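PDB 6NPS: AxyAgu115A from Amphibacillus xylanus NBRC 15112, which acts as a family GH115 alpha-glucuronidase, a hemicellulase that probably removes glucuronic acid branches from arabinoglucuronoxylan. Local coordinates for residues A[428-433]-A[821-826]; A[461-466]-A[480-485]; A[827-832]-A[940-945]. The protein carries 3 engineered substitutions. All blocks are in the same frame, centred on the assembly; numbering follows the deposited sequence.

Interaction 1 (A[428-433]-A[821-826]); sequences LPKIWE and DGYGKT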
ATOM      1  N   LEU A 428      11.181 -30.741 -14.356  1.00 25.17           N
ATOM      2  CA  LEU A 428      11.769 -31.581 -15.403  1.00 25.53           C
ATOM      3  C   LEU A 428      11.389 -31.183 -16.819  1.00 28.93           C
ATOM      4  O   LEU A 428      12.288 -31.160 -17.680  1.00 29.61           O
ATOM      5  CB  LEU A 428      11.429 -33.058 -15.157  1.00 27.97           C
ATOM      6  CG  LEU A 428      12.045 -33.685 -13.893  1.00 34.03           C
ATOM      7  CD1 LEU A 428      12.064 -35.231 -14.026  1.00 31.59           C
ATOM      8  CD2 LEU A 428      13.457 -33.185 -13.559  1.00 33.51           C
ATOM      9  N   PRO A 429      10.126 -30.851 -17.134  1.00 29.62           N
ATOM     10  CA  PRO A 429       9.800 -30.465 -18.520  1.00 26.49           C
ATOM     11  C   PRO A 429      10.613 -29.318 -19.045  1.00 26.11           C
ATOM     12  O   PRO A 429      10.979 -29.305 -20.229  1.00 30.32           O
ATOM     13  CB  PRO A 429       8.302 -30.084 -18.428  1.00 30.86           C
ATOM     14  CG  PRO A 429       7.789 -31.006 -17.347  1.00 32.05           C
ATOM     15  CD  PRO A 429       8.899 -31.035 -16.316  1.00 29.14           C
ATOM     16  N   LYS A 430      10.879 -28.321 -18.196  1.00 27.28           N
ATOM     17  CA  LYS A 430      11.703 -27.197 -18.595  1.00 29.10           C
ATOM     18  C   LYS A 430      13.155 -27.625 -18.810  1.00 31.73           C
ATOM     19  O   LYS A 430      13.795 -27.233 -19.801  1.00 30.43           O
ATOM     20  CB  LYS A 430      11.619 -26.119 -17.521  1.00 28.40           C
ATOM     21  CG  LYS A 430      12.607 -24.954 -17.673  1.00 35.75           C
ATOM     22  CD  LYS A 430      12.156 -23.964 -18.698  1.00 42.86           C
ATOM     23  CE  LYS A 430      13.080 -22.720 -18.707  1.00 49.64           C
ATOM     24  NZ  LYS A 430      12.661 -21.641 -17.765  1.00 46.60           N
ATOM     25  N   ILE A 431      13.692 -28.415 -17.884  1.00 26.67           N
ATOM     26  CA  ILE A 431      15.066 -28.915 -18.044  1.00 29.97           C
ATOM     27  C   ILE A 431      15.193 -29.703 -19.331  1.00 29.80           C
ATOM     28  O   ILE A 431      16.189 -29.567 -20.062  1.00 32.18           O
ATOM     29  CB  ILE A 431      15.494 -29.770 -16.836  1.00 30.52           C
ATOM     30  CG1 ILE A 431      15.458 -28.940 -15.560  1.00 34.88           C
ATOM     31  CG2 ILE A 431      16.924 -30.301 -17.012  1.00 29.58           C
ATOM     32  CD1 ILE A 431      15.536 -29.822 -14.291  1.00 34.19           C
ATOM     33  N   TRP A 432      14.214 -30.593 -19.603  1.00 31.71           N
ATOM     34  CA  TRP A 432      14.261 -31.383 -20.829  1.00 28.60           C
ATOM     35  C   TRP A 432      14.259 -30.471 -22.049  1.00 29.37           C
ATOM     36  O   TRP A 432      15.064 -30.646 -22.970  1.00 31.61           O
ATOM     37  CB  TRP A 432      13.091 -32.378 -20.880  1.00 27.47           C
ATOM     38  CG  TRP A 432      13.034 -33.168 -22.143  1.00 29.44           C
ATOM     39  CD1 TRP A 432      13.570 -34.405 -22.348  1.00 31.48           C
ATOM     40  CD2 TRP A 432      12.441 -32.774 -23.387  1.00 32.33           C
ATOM     41  NE1 TRP A 432      13.345 -34.808 -23.628  1.00 31.67           N
ATOM     42  CE2 TRP A 432      12.639 -33.836 -24.288  1.00 33.26           C
ATOM     43  CE3 TRP A 432      11.748 -31.641 -23.820  1.00 32.27           C
ATOM     44  CZ2 TRP A 432      12.188 -33.791 -25.608  1.00 32.58           C
ATOM     45  CZ3 TRP A 432      11.299 -31.601 -25.137  1.00 31.05           C
ATOM     46  CH2 TRP A 432      11.509 -32.670 -26.004  1.00 31.91           C
ATOM     47  N   GLU A 433      13.368 -29.469 -22.064  1.00 30.05           N
ATOM     48  CA  GLU A 433      13.251 -28.615 -23.242  1.00 32.51           C
ATOM     49  C   GLU A 433      14.539 -27.826 -23.482  1.00 29.85           C
ATOM     50  O   GLU A 433      14.984 -27.670 -24.620  1.00 29.77           O
ATOM     51  CB  GLU A 433      12.062 -27.663 -23.080  1.00 33.69           C
ATOM     52  CG  GLU A 433      11.765 -26.811 -24.306  1.00 42.67           C
ATOM     53  CD  GLU A 433      12.277 -25.377 -24.142  1.00 58.72           C
ATOM     54  OE1 GLU A 433      12.495 -24.956 -22.978  1.00 63.52           O
ATOM     55  OE2 GLU A 433      12.451 -24.673 -25.165  1.00 66.11           O
ATOM     56  N   ASP A 821       3.492 -31.460 -22.841  1.00 34.96           N
ATOM     57  CA  ASP A 821       2.549 -31.667 -21.744  1.00 42.17           C
ATOM     58  C   ASP A 821       3.092 -31.070 -20.460  1.00 41.97           C
ATOM     59  O   ASP A 821       4.277 -31.209 -20.152  1.00 39.27           O
ATOM     60  CB  ASP A 821       2.291 -33.158 -21.521  1.00 53.11           C
ATOM     61  CG  ASP A 821       1.735 -33.862 -22.761  1.00 59.75           C
ATOM     62  OD1 ASP A 821       1.162 -33.180 -23.642  1.00 61.18           O
ATOM     63  OD2 ASP A 821       1.868 -35.110 -22.837  1.00 64.87           O
ATOM     64  N   GLY A 822       2.222 -30.375 -19.722  1.00 39.31           N
ATOM     65  CA  GLY A 822       2.592 -29.843 -18.412  1.00 36.87           C
ATOM     66  C   GLY A 822       3.605 -28.724 -18.429  1.00 36.94           C
ATOM     67  O   GLY A 822       4.026 -28.277 -17.362  1.00 36.42           O
ATOM     68  N   TYR A 823       3.988 -28.231 -19.597  1.00 36.44           N
ATOM     69  CA  TYR A 823       5.022 -27.213 -19.672  1.00 35.72           C
ATOM     70  C   TYR A 823       4.467 -25.856 -19.237  1.00 39.49           C
ATOM     71  O   TYR A 823       3.264 -25.592 -19.343  1.00 34.95           O
ATOM     72  CB  TYR A 823       5.573 -27.162 -21.100  1.00 32.71           C
ATOM     73  CG  TYR A 823       6.849 -26.389 -21.250  1.00 39.61           C
ATOM     74  CD1 TYR A 823       6.813 -25.023 -21.403  1.00 38.68           C
ATOM     75  CD2 TYR A 823       8.101 -27.021 -21.245  1.00 35.13           C
ATOM     76  CE1 TYR A 823       7.939 -24.301 -21.533  1.00 45.21           C
ATOM     77  CE2 TYR A 823       9.267 -26.275 -21.383  1.00 35.57           C
ATOM     78  CZ  TYR A 823       9.170 -24.916 -21.528  1.00 45.29           C
ATOM     79  OH  TYR A 823      10.282 -24.115 -21.667  1.00 47.98           O
ATOM     80  N   GLY A 824       5.338 -25.021 -18.659  1.00 36.64           N
ATOM     81  CA  GLY A 824       4.974 -23.632 -18.426  1.00 35.91           C
ATOM     82  C   GLY A 824       4.161 -23.377 -17.161  1.00 37.84           C
ATOM     83  O   GLY A 824       4.087 -24.196 -16.236  1.00 37.31           O
ATOM     84  N   LYS A 825       3.517 -22.204 -17.144  1.00 36.64           N
ATOM     85  CA  LYS A 825       2.825 -21.751 -15.945  1.00 37.07           C
ATOM     86  C   LYS A 825       1.454 -22.374 -15.820  1.00 40.06           C
ATOM     87  O   LYS A 825       0.960 -22.551 -14.696  1.00 39.78           O
ATOM     88  CB  LYS A 825       2.706 -20.228 -15.938  1.00 34.28           C
ATOM     89  CG  LYS A 825       4.078 -19.558 -15.753  1.00 41.16           C
ATOM     90  CD  LYS A 825       3.954 -18.042 -15.707  1.00 45.99           C
ATOM     91  CE  LYS A 825       3.500 -17.513 -14.345  1.00 44.53           C
ATOM     92  NZ  LYS A 825       3.568 -15.980 -14.320  1.00 42.68           N
ATOM     93  N   THR A 826       0.830 -22.710 -16.948  1.00 40.42           N
ATOM     94  CA  THR A 826      -0.532 -23.237 -16.909  1.00 45.08           C
ATOM     95  C   THR A 826      -0.593 -24.594 -17.623  1.00 41.36           C
ATOM     96  O   THR A 826       0.183 -25.499 -17.287  1.00 46.75           O
ATOM     97  CB  THR A 826      -1.529 -22.187 -17.460  1.00 47.87           C
ATOM     98  OG1 THR A 826      -1.222 -21.837 -18.818  1.00 53.33           O
ATOM     99  CG2 THR A 826      -1.482 -20.873 -16.598  1.00 39.91           C
TER
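One hydrogen bond dominates the polar side of this contact: the Tyr823 hydroxyl donates to Glu433, with OH and OE1 2.7 Å apart. The hydroxyl meets OE1 from above the carboxylate plane, 64° out of it, and carboxylate and ring stand almost perpendicular, at 87°. Glutamate suits the position because its two oxygens can serve different partners: OE2 forms a salt bridge with Lys831, and this positive charge would probably keep the carboxylate ionised.

The apolar contacts involve the tyrosine ring. Its CG is anti to the backbone N (chi1 -167°), which sends the ring out of the loop and across the first turn of helix 428-440. Pro429 CB lies 4.2 Å from Tyr823 CD2. Glu433 CB packs more closely, 3.6 Å from Tyr823 CE2.

Two further van der Waals contacts bring in polar atoms. Pro429 O comes up at the ring edge, 3.7 Å from Tyr823 CE2. Lys430 CD passes 3.5 Å from Tyr823 OH, and the bent lysine chain carries NZ to Gln867 and Asn389.

A beta-hairpin loop of the C-terminal domain thus docks onto the start of a helix that follows the seventh strand of the TIM barrel, a domain-domain interface.

Interaction 2 (A[461-466]-A[480-485]); sequences LSFFLD and NKTDDY
Tyr485 reaches from helix 482-494 across to helix 458-469, and its ring is the centre of the tight part of the contact. Phe463 turns an edge to it in a T-shaped stack: CD1 stands 3.7 Å above the plane, over the middle of the tyrosine ring, and the two planes meet at 73°. With CG anti to the backbone N, Tyr485 projects toward helix 458-469, and Phe463 presents CD1 to its face. Phe463 CB adds an off-centre CH-pi contact, 4.3 Å from the centroid of the Tyr485 ring. At the far end of the phenylalanine, its CZ touches Thr482 CG2 at 3.7 Å; this methyl gives the ring an apolar contact while the residue stays small. The hydroxyl end is just as closely packed, with Tyr485 OH 3.3 Å from Ser462 CB.

The looser side is the carboxylate of Asp466, a partly exposed residue. Tyr485 OH donates to Asp466 OD2 at 2.6 Å, and OD2 accepts through its anti lone pair, the one turned away from OD1. Asp466 OD1 is paired with Lys209, and OD2 also binds a glycerol. A leucine at Tyr485 would remove the hydroxyl and the aromatic face, and would probably leave Asp466 less firmly oriented and Phe463 without its stacking partner. This is helix-helix packing beside the TIM barrel, joining the helix that follows the last barrel strand to the next long helix.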
ATOM      1  N   LEU A 461      18.870 -33.519 -10.597  1.00 26.93           N
ATOM      2  CA  LEU A 461      20.253 -33.925 -10.868  1.00 29.01           C
ATOM      3  C   LEU A 461      20.301 -35.318 -11.491  1.00 31.11           C
ATOM      4  O   LEU A 461      21.069 -35.569 -12.425  1.00 32.26           O
ATOM      5  CB  LEU A 461      21.088 -33.867  -9.572  1.00 26.57           C
ATOM      6  CG  LEU A 461      22.554 -34.377  -9.724  1.00 28.81           C
ATOM      7  CD1 LEU A 461      23.283 -33.514 -10.756  1.00 28.16           C
ATOM      8  CD2 LEU A 461      23.292 -34.396  -8.368  1.00 30.50           C
ATOM      9  N   SER A 462      19.506 -36.255 -10.967  1.00 32.44           N
ATOM     10  CA  SER A 462      19.445 -37.586 -11.562  1.00 33.20           C
ATOM     11  C   SER A 462      19.019 -37.483 -13.030  1.00 28.52           C
ATOM     12  O   SER A 462      19.603 -38.127 -13.911  1.00 30.40           O
ATOM     13  CB  SER A 462      18.471 -38.472 -10.757  1.00 34.91           C
ATOM     14  OG  SER A 462      18.907 -38.760  -9.427  1.00 35.91           O
ATOM     15  N   PHE A 463      18.002 -36.652 -13.301  1.00 28.43           N
ATOM     16  CA  PHE A 463      17.495 -36.490 -14.656  1.00 28.07           C
ATOM     17  C   PHE A 463      18.555 -35.891 -15.578  1.00 25.31           C
ATOM     18  O   PHE A 463      18.751 -36.353 -16.708  1.00 31.40           O
ATOM     19  CB  PHE A 463      16.229 -35.604 -14.634  1.00 29.80           C
ATOM     20  CG  PHE A 463      15.685 -35.368 -16.024  1.00 29.36           C
ATOM     21  CD1 PHE A 463      15.172 -36.425 -16.738  1.00 33.35           C
ATOM     22  CD2 PHE A 463      15.777 -34.116 -16.630  1.00 31.58           C
ATOM     23  CE1 PHE A 463      14.736 -36.266 -18.050  1.00 35.81           C
ATOM     24  CE2 PHE A 463      15.315 -33.933 -17.948  1.00 30.19           C
ATOM     25  CZ  PHE A 463      14.799 -35.020 -18.648  1.00 34.57           C
ATOM     26  N   PHE A 464      19.200 -34.810 -15.124  1.00 27.49           N
ATOM     27  CA  PHE A 464      20.204 -34.101 -15.907  1.00 27.48           C
ATOM     28  C   PHE A 464      21.335 -35.044 -16.312  1.00 30.04           C
ATOM     29  O   PHE A 464      21.717 -35.113 -17.493  1.00 29.17           O
ATOM     30  CB  PHE A 464      20.736 -32.933 -15.068  1.00 25.19           C
ATOM     31  CG  PHE A 464      21.729 -32.025 -15.790  1.00 27.51           C
ATOM     32  CD1 PHE A 464      23.087 -32.232 -15.646  1.00 27.08           C
ATOM     33  CD2 PHE A 464      21.286 -30.929 -16.515  1.00 29.95           C
ATOM     34  CE1 PHE A 464      24.033 -31.395 -16.285  1.00 28.69           C
ATOM     35  CE2 PHE A 464      22.187 -30.085 -17.171  1.00 28.23           C
ATOM     36  CZ  PHE A 464      23.585 -30.310 -17.034  1.00 30.66           C
ATOM     37  N   LEU A 465      21.816 -35.846 -15.361  1.00 26.46           N
ATOM     38  CA  LEU A 465      22.899 -36.783 -15.646  1.00 29.70           C
ATOM     39  C   LEU A 465      22.420 -38.046 -16.383  1.00 35.62           C
ATOM     40  O   LEU A 465      23.221 -38.684 -17.092  1.00 33.06           O
ATOM     41  CB  LEU A 465      23.609 -37.145 -14.331  1.00 27.64           C
ATOM     42  CG  LEU A 465      24.375 -35.945 -13.717  1.00 32.75           C
ATOM     43  CD1 LEU A 465      25.040 -36.307 -12.412  1.00 30.30           C
ATOM     44  CD2 LEU A 465      25.435 -35.403 -14.686  1.00 33.60           C
ATOM     45  N   ASP A 466      21.140 -38.421 -16.257  1.00 33.28           N
ATOM     46  CA  ASP A 466      20.644 -39.549 -17.050  1.00 29.72           C
ATOM     47  C   ASP A 466      20.467 -39.127 -18.491  1.00 26.48           C
ATOM     48  O   ASP A 466      20.736 -39.899 -19.412  1.00 32.97           O
ATOM     49  CB  ASP A 466      19.300 -40.058 -16.498  1.00 31.24           C
ATOM     50  CG  ASP A 466      19.456 -41.249 -15.563  1.00 41.06           C
ATOM     51  OD1 ASP A 466      20.301 -42.118 -15.865  1.00 44.95           O
ATOM     52  OD2 ASP A 466      18.736 -41.313 -14.521  1.00 37.60           O
ATOM     53  N   ASN A 480       7.808 -35.668 -24.062  1.00 31.29           N
ATOM     54  CA  ASN A 480       6.781 -35.970 -23.066  1.00 35.98           C
ATOM     55  C   ASN A 480       7.063 -37.282 -22.318  1.00 40.40           C
ATOM     56  O   ASN A 480       6.158 -38.083 -22.048  1.00 35.88           O
ATOM     57  CB  ASN A 480       5.398 -35.983 -23.721  1.00 34.35           C
ATOM     58  CG  ASN A 480       4.992 -34.592 -24.228  1.00 37.88           C
ATOM     59  OD1 ASN A 480       5.225 -33.583 -23.534  1.00 36.35           O
ATOM     60  ND2 ASN A 480       4.467 -34.516 -25.451  1.00 32.20           N
ATOM     61  N   LYS A 481       8.325 -37.511 -21.951  1.00 32.96           N
ATOM     62  CA  LYS A 481       8.646 -38.686 -21.145  1.00 35.16           C
ATOM     63  C   LYS A 481       9.201 -38.339 -19.759  1.00 35.51           C
ATOM     64  O   LYS A 481       9.659 -39.246 -19.049  1.00 33.11           O
ATOM     65  CB  LYS A 481       9.634 -39.594 -21.898  1.00 40.85           C
ATOM     66  CG  LYS A 481       9.011 -40.206 -23.163  1.00 50.97           C
ATOM     67  CD  LYS A 481       8.804 -41.717 -23.023  1.00 67.00           C
ATOM     68  CE  LYS A 481       7.759 -42.260 -24.020  1.00 77.87           C
ATOM     69  NZ  LYS A 481       6.378 -42.473 -23.472  1.00 83.05           N
ATOM     70  N   THR A 482       9.175 -37.061 -19.346  1.00 32.11           N
ATOM     71  CA  THR A 482       9.696 -36.740 -18.019  1.00 32.58           C
ATOM     72  C   THR A 482       8.753 -37.240 -16.928  1.00 31.07           C
ATOM     73  O   THR A 482       9.206 -37.529 -15.818  1.00 34.64           O
ATOM     74  CB  THR A 482       9.993 -35.226 -17.859  1.00 33.01           C
ATOM     75  OG1 THR A 482       8.810 -34.461 -18.062  1.00 37.14           O
ATOM     76  CG2 THR A 482      11.067 -34.743 -18.881  1.00 27.73           C
ATOM     77  N   ASP A 483       7.454 -37.362 -17.216  1.00 34.96           N
ATOM     78  CA  ASP A 483       6.564 -38.037 -16.273  1.00 39.33           C
ATOM     79  C   ASP A 483       6.971 -39.492 -16.087  1.00 33.77           C
ATOM     80  O   ASP A 483       6.988 -39.998 -14.960  1.00 33.02           O
ATOM     81  CB  ASP A 483       5.108 -37.982 -16.748  1.00 38.44           C
ATOM     82  CG  ASP A 483       4.460 -36.626 -16.523  1.00 51.29           C
ATOM     83  OD1 ASP A 483       5.123 -35.705 -15.978  1.00 51.68           O
ATOM     84  OD2 ASP A 483       3.271 -36.482 -16.904  1.00 58.95           O
ATOM     85  N   ASP A 484       7.201 -40.208 -17.191  1.00 32.65           N
ATOM     86  CA  ASP A 484       7.744 -41.566 -17.101  1.00 35.63           C
ATOM     87  C   ASP A 484       9.080 -41.601 -16.359  1.00 32.48           C
ATOM     88  O   ASP A 484       9.329 -42.520 -15.565  1.00 32.35           O
ATOM     89  CB  ASP A 484       7.900 -42.167 -18.494  1.00 47.76           C
ATOM     90  CG  ASP A 484       6.562 -42.570 -19.101  1.00 68.91           C
ATOM     91  OD1 ASP A 484       5.535 -42.569 -18.376  1.00 73.95           O
ATOM     92  OD2 ASP A 484       6.535 -42.877 -20.311  1.00 76.31           O
ATOM     93  N   TYR A 485       9.964 -40.624 -16.608  1.00 31.75           N
ATOM     94  CA  TYR A 485      11.223 -40.591 -15.857  1.00 28.57           C
ATOM     95  C   TYR A 485      10.940 -40.481 -14.364  1.00 31.20           C
ATOM     96  O   TYR A 485      11.515 -41.213 -13.547  1.00 31.34           O
ATOM     97  CB  TYR A 485      12.118 -39.411 -16.271  1.00 29.89           C
ATOM     98  CG  TYR A 485      13.441 -39.485 -15.505  1.00 30.95           C
ATOM     99  CD1 TYR A 485      14.493 -40.215 -16.007  1.00 30.93           C
ATOM    100  CD2 TYR A 485      13.596 -38.866 -14.243  1.00 29.47           C
ATOM    101  CE1 TYR A 485      15.717 -40.334 -15.299  1.00 33.18           C
ATOM    102  CE2 TYR A 485      14.776 -38.975 -13.532  1.00 28.88           C
ATOM    103  CZ  TYR A 485      15.834 -39.705 -14.064  1.00 32.32           C
ATOM    104  OH  TYR A 485      17.004 -39.811 -13.368  1.00 34.91           O
TER

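Interaction 3 (A[827-832]-A[940-945]); sequences LSAIKA and ALEKIV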
ATOM      1  N   LEU A 827      -1.475 -24.765 -18.605  1.00 36.41           N
ATOM      2  CA  LEU A 827      -1.759 -26.114 -19.098  1.00 35.44           C
ATOM      3  C   LEU A 827      -0.531 -26.733 -19.768  1.00 35.95           C
ATOM      4  O   LEU A 827      -0.079 -27.815 -19.397  1.00 40.29           O
ATOM      5  CB  LEU A 827      -2.961 -26.072 -20.050  1.00 38.00           C
ATOM      6  CG  LEU A 827      -3.467 -27.414 -20.606  1.00 44.71           C
ATOM      7  CD1 LEU A 827      -3.859 -28.410 -19.480  1.00 44.69           C
ATOM      8  CD2 LEU A 827      -4.619 -27.174 -21.584  1.00 41.26           C
ATOM      9  N   SER A 828       0.037 -26.055 -20.739  1.00 34.56           N
ATOM     10  CA  SER A 828       1.088 -26.672 -21.551  1.00 37.81           C
ATOM     11  C   SER A 828       1.606 -25.600 -22.492  1.00 34.90           C
ATOM     12  O   SER A 828       1.268 -24.416 -22.361  1.00 35.57           O
ATOM     13  CB  SER A 828       0.572 -27.903 -22.317  1.00 40.92           C
ATOM     14  OG  SER A 828      -0.378 -27.519 -23.305  1.00 39.74           O
ATOM     15  N   ALA A 829       2.411 -26.014 -23.463  1.00 31.50           N
ATOM     16  CA  ALA A 829       2.967 -25.052 -24.391  1.00 29.08           C
ATOM     17  C   ALA A 829       3.138 -25.769 -25.712  1.00 30.76           C
ATOM     18  O   ALA A 829       3.151 -26.995 -25.764  1.00 33.18           O
ATOM     19  CB  ALA A 829       4.339 -24.499 -23.911  1.00 31.43           C
ATOM     20  N   ILE A 830       3.294 -24.999 -26.773  1.00 34.87           N
ATOM     21  CA  ILE A 830       3.587 -25.595 -28.072  1.00 36.33           C
ATOM     22  C   ILE A 830       4.921 -25.036 -28.531  1.00 34.82           C
ATOM     23  O   ILE A 830       5.271 -23.897 -28.215  1.00 31.00           O
ATOM     24  CB  ILE A 830       2.480 -25.339 -29.119  1.00 35.29           C
ATOM     25  CG1 ILE A 830       2.326 -23.835 -29.404  1.00 31.22           C
ATOM     26  CG2 ILE A 830       1.133 -25.952 -28.681  1.00 33.73           C
ATOM     27  CD1 ILE A 830       1.395 -23.566 -30.579  1.00 35.09           C
ATOM     28  N   LYS A 831       5.679 -25.856 -29.245  1.00 33.27           N
ATOM     29  CA  LYS A 831       7.012 -25.489 -29.699  1.00 34.59           C
ATOM     30  C   LYS A 831       7.277 -26.231 -31.003  1.00 35.14           C
ATOM     31  O   LYS A 831       6.853 -27.374 -31.158  1.00 36.98           O
ATOM     32  CB  LYS A 831       8.065 -25.820 -28.624  1.00 31.83           C
ATOM     33  CG  LYS A 831       9.474 -25.439 -29.038  1.00 40.76           C
ATOM     34  CD  LYS A 831      10.505 -25.854 -27.991  1.00 43.28           C
ATOM     35  CE  LYS A 831      11.891 -25.462 -28.443  1.00 48.14           C
ATOM     36  NZ  LYS A 831      12.951 -25.833 -27.465  1.00 48.26           N
ATOM     37  N   ALA A 832       7.960 -25.585 -31.937  1.00 36.14           N
ATOM     38  CA  ALA A 832       8.250 -26.233 -33.209  1.00 39.41           C
ATOM     39  C   ALA A 832       9.438 -27.181 -33.093  1.00 36.57           C
ATOM     40  O   ALA A 832      10.440 -26.862 -32.458  1.00 34.03           O
ATOM     41  CB  ALA A 832       8.529 -25.202 -34.302  1.00 37.87           C
ATOM     42  N   ALA A 940       8.218 -20.719 -27.534  1.00 37.26           N
ATOM     43  CA  ALA A 940       7.375 -21.685 -26.838  1.00 35.88           C
ATOM     44  C   ALA A 940       6.150 -20.940 -26.309  1.00 39.89           C
ATOM     45  O   ALA A 940       6.272 -20.065 -25.438  1.00 37.23           O
ATOM     46  CB  ALA A 940       8.126 -22.384 -25.715  1.00 34.17           C
ATOM     47  N   LEU A 941       4.980 -21.271 -26.851  1.00 32.51           N
ATOM     48  CA  LEU A 941       3.787 -20.462 -26.666  1.00 33.05           C
ATOM     49  C   LEU A 941       2.848 -21.188 -25.719  1.00 31.78           C
ATOM     50  O   LEU A 941       2.488 -22.349 -25.968  1.00 33.26           O
ATOM     51  CB  LEU A 941       3.105 -20.212 -28.012  1.00 32.06           C
ATOM     52  CG  LEU A 941       1.773 -19.472 -28.001  1.00 32.97           C
ATOM     53  CD1 LEU A 941       1.890 -17.990 -27.600  1.00 32.08           C
ATOM     54  CD2 LEU A 941       1.203 -19.553 -29.419  1.00 32.48           C
ATOM     55  N   GLU A 942       2.425 -20.498 -24.663  1.00 34.70           N
ATOM     56  CA  GLU A 942       1.586 -21.079 -23.622  1.00 32.88           C
ATOM     57  C   GLU A 942       0.130 -20.650 -23.718  1.00 34.44           C
ATOM     58  O   GLU A 942      -0.750 -21.479 -23.492  1.00 34.24           O
ATOM     59  CB  GLU A 942       2.118 -20.717 -22.222  1.00 33.74           C
ATOM     60  CG  GLU A 942       3.520 -21.340 -21.986  1.00 42.56           C
ATOM     61  CD  GLU A 942       4.221 -20.948 -20.664  1.00 50.68           C
ATOM     62  OE1 GLU A 942       3.544 -20.736 -19.622  1.00 46.01           O
ATOM     63  OE2 GLU A 942       5.481 -20.886 -20.678  1.00 50.65           O
ATOM     64  N   LYS A 943      -0.142 -19.381 -24.019  1.00 30.89           N
ATOM     65  CA  LYS A 943      -1.507 -18.863 -23.973  1.00 36.08           C
ATOM     66  C   LYS A 943      -1.589 -17.692 -24.941  1.00 33.60           C
ATOM     67  O   LYS A 943      -0.604 -16.981 -25.159  1.00 32.44           O
ATOM     68  CB  LYS A 943      -1.899 -18.430 -22.529  1.00 32.80           C
ATOM     69  CG  LYS A 943      -3.381 -17.969 -22.380  1.00 41.61           C
ATOM     70  CD  LYS A 943      -3.657 -17.340 -21.004  1.00 41.67           C
ATOM     71  CE  LYS A 943      -3.634 -18.364 -19.927  1.00 39.72           C
ATOM     72  NZ  LYS A 943      -4.128 -17.748 -18.683  1.00 41.04           N
ATOM     73  N   ILE A 944      -2.768 -17.519 -25.538  1.00 28.17           N
ATOM     74  CA  ILE A 944      -3.079 -16.384 -26.399  1.00 32.23           C
ATOM     75  C   ILE A 944      -4.306 -15.695 -25.813  1.00 36.90           C
ATOM     76  O   ILE A 944      -5.306 -16.356 -25.514  1.00 34.38           O
ATOM     77  CB  ILE A 944      -3.382 -16.828 -27.841  1.00 33.97           C
ATOM     78  CG1 ILE A 944      -2.275 -17.751 -28.372  1.00 37.97           C
ATOM     79  CG2 ILE A 944      -3.624 -15.623 -28.723  1.00 36.55           C
ATOM     80  CD1 ILE A 944      -2.680 -18.544 -29.620  1.00 39.74           C
ATOM     81  N   VAL A 945      -4.262 -14.370 -25.716  1.00 34.18           N
ATOM     82  CA  VAL A 945      -5.405 -13.588 -25.256  1.00 37.38           C
ATOM     83  C   VAL A 945      -5.735 -12.554 -26.321  1.00 37.12           C
ATOM     84  O   VAL A 945      -4.829 -11.899 -26.840  1.00 36.91           O
ATOM     85  CB  VAL A 945      -5.101 -12.917 -23.907  1.00 37.51           C
ATOM     86  CG1 VAL A 945      -6.300 -12.096 -23.462  1.00 36.39           C
ATOM     87  CG2 VAL A 945      -4.733 -13.988 -22.869  1.00 36.69           C
TER
HETATM   88  O   HOH W   1      -1.316 -23.344 -21.664  1.00 46.56           O
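Ile830 and Leu941 face each other as a hydrogen-bonded antiparallel pair, held by two backbone bonds in the carbonyl planes. Ile830 N donates to Leu941 O at 2.9 Å, and Leu941 N returns the bond to Ile830 O at 3.0 Å. Their side chains lie side by side and point the same way, apolar residues suited to a buried face of the sheet; Ile830 CG1 meets Leu941 CB at 4.0 Å, and Ile830 CD1 nears Leu941 CD2 at 4.2 Å. CA-H...O contacts supplement the pairing, the closest being Ala829 CA to Leu941 O at 3.2 Å.

Glu942 can be followed outward. Its CB lies 3.8 Å from Ser828 O. CG, set beside the backbone N by a chi1 of -64°, meets both Ser828 O and the methyl CB of Ala829 at 3.8 Å, a closeness that the small alanine allows. The chain, extended beyond CG (chi2 175°), then brings OE1 to Lys825 N, from which it accepts a hydrogen bond. The backbone of Glu942 departs from strand form (psi -41°): with Lys943 it makes a classic beta bulge opposite Tyr865. Past the last direct backbone bond, a water spans the diverging strands, accepting from Ser828 N and donating to Glu942 O at 2.7 Å.

Strand 828-833 is also paired with strand 814-821, and strand 940-948 with strands 858-866 and 794-797. Ile830 packs on Val848 and Tyr850 of strand 847-854, Leu941 on Phe864 and Leu866, while Lys831 reaches Glu433 on helix 428-440.

How the interactions relate
Interaction 1 stands between the other two, its centre about 12 Å from that of interaction 2 and about 11 Å from that of interaction 3. Toward the barrel helices, Thr482 of interaction 2 packs against Leu428, Pro429 and Trp432, and Asn480 OD1 probably accepts a hydrogen bond from Asp821 N at 2.8 Å. Toward the C-terminal domain, Glu433 OE2 meets Lys831 NZ in a 2.6 Å salt bridge, and a probable hydrogen bond from Lys825 N to Glu942 OE1 spans 2.9 Å. Interactions 2 and 3 do not touch, their nearest atoms being about 7 Å apart. The glycerol, probably from the crystallisation liquor, lies at Asp466 of interaction 2.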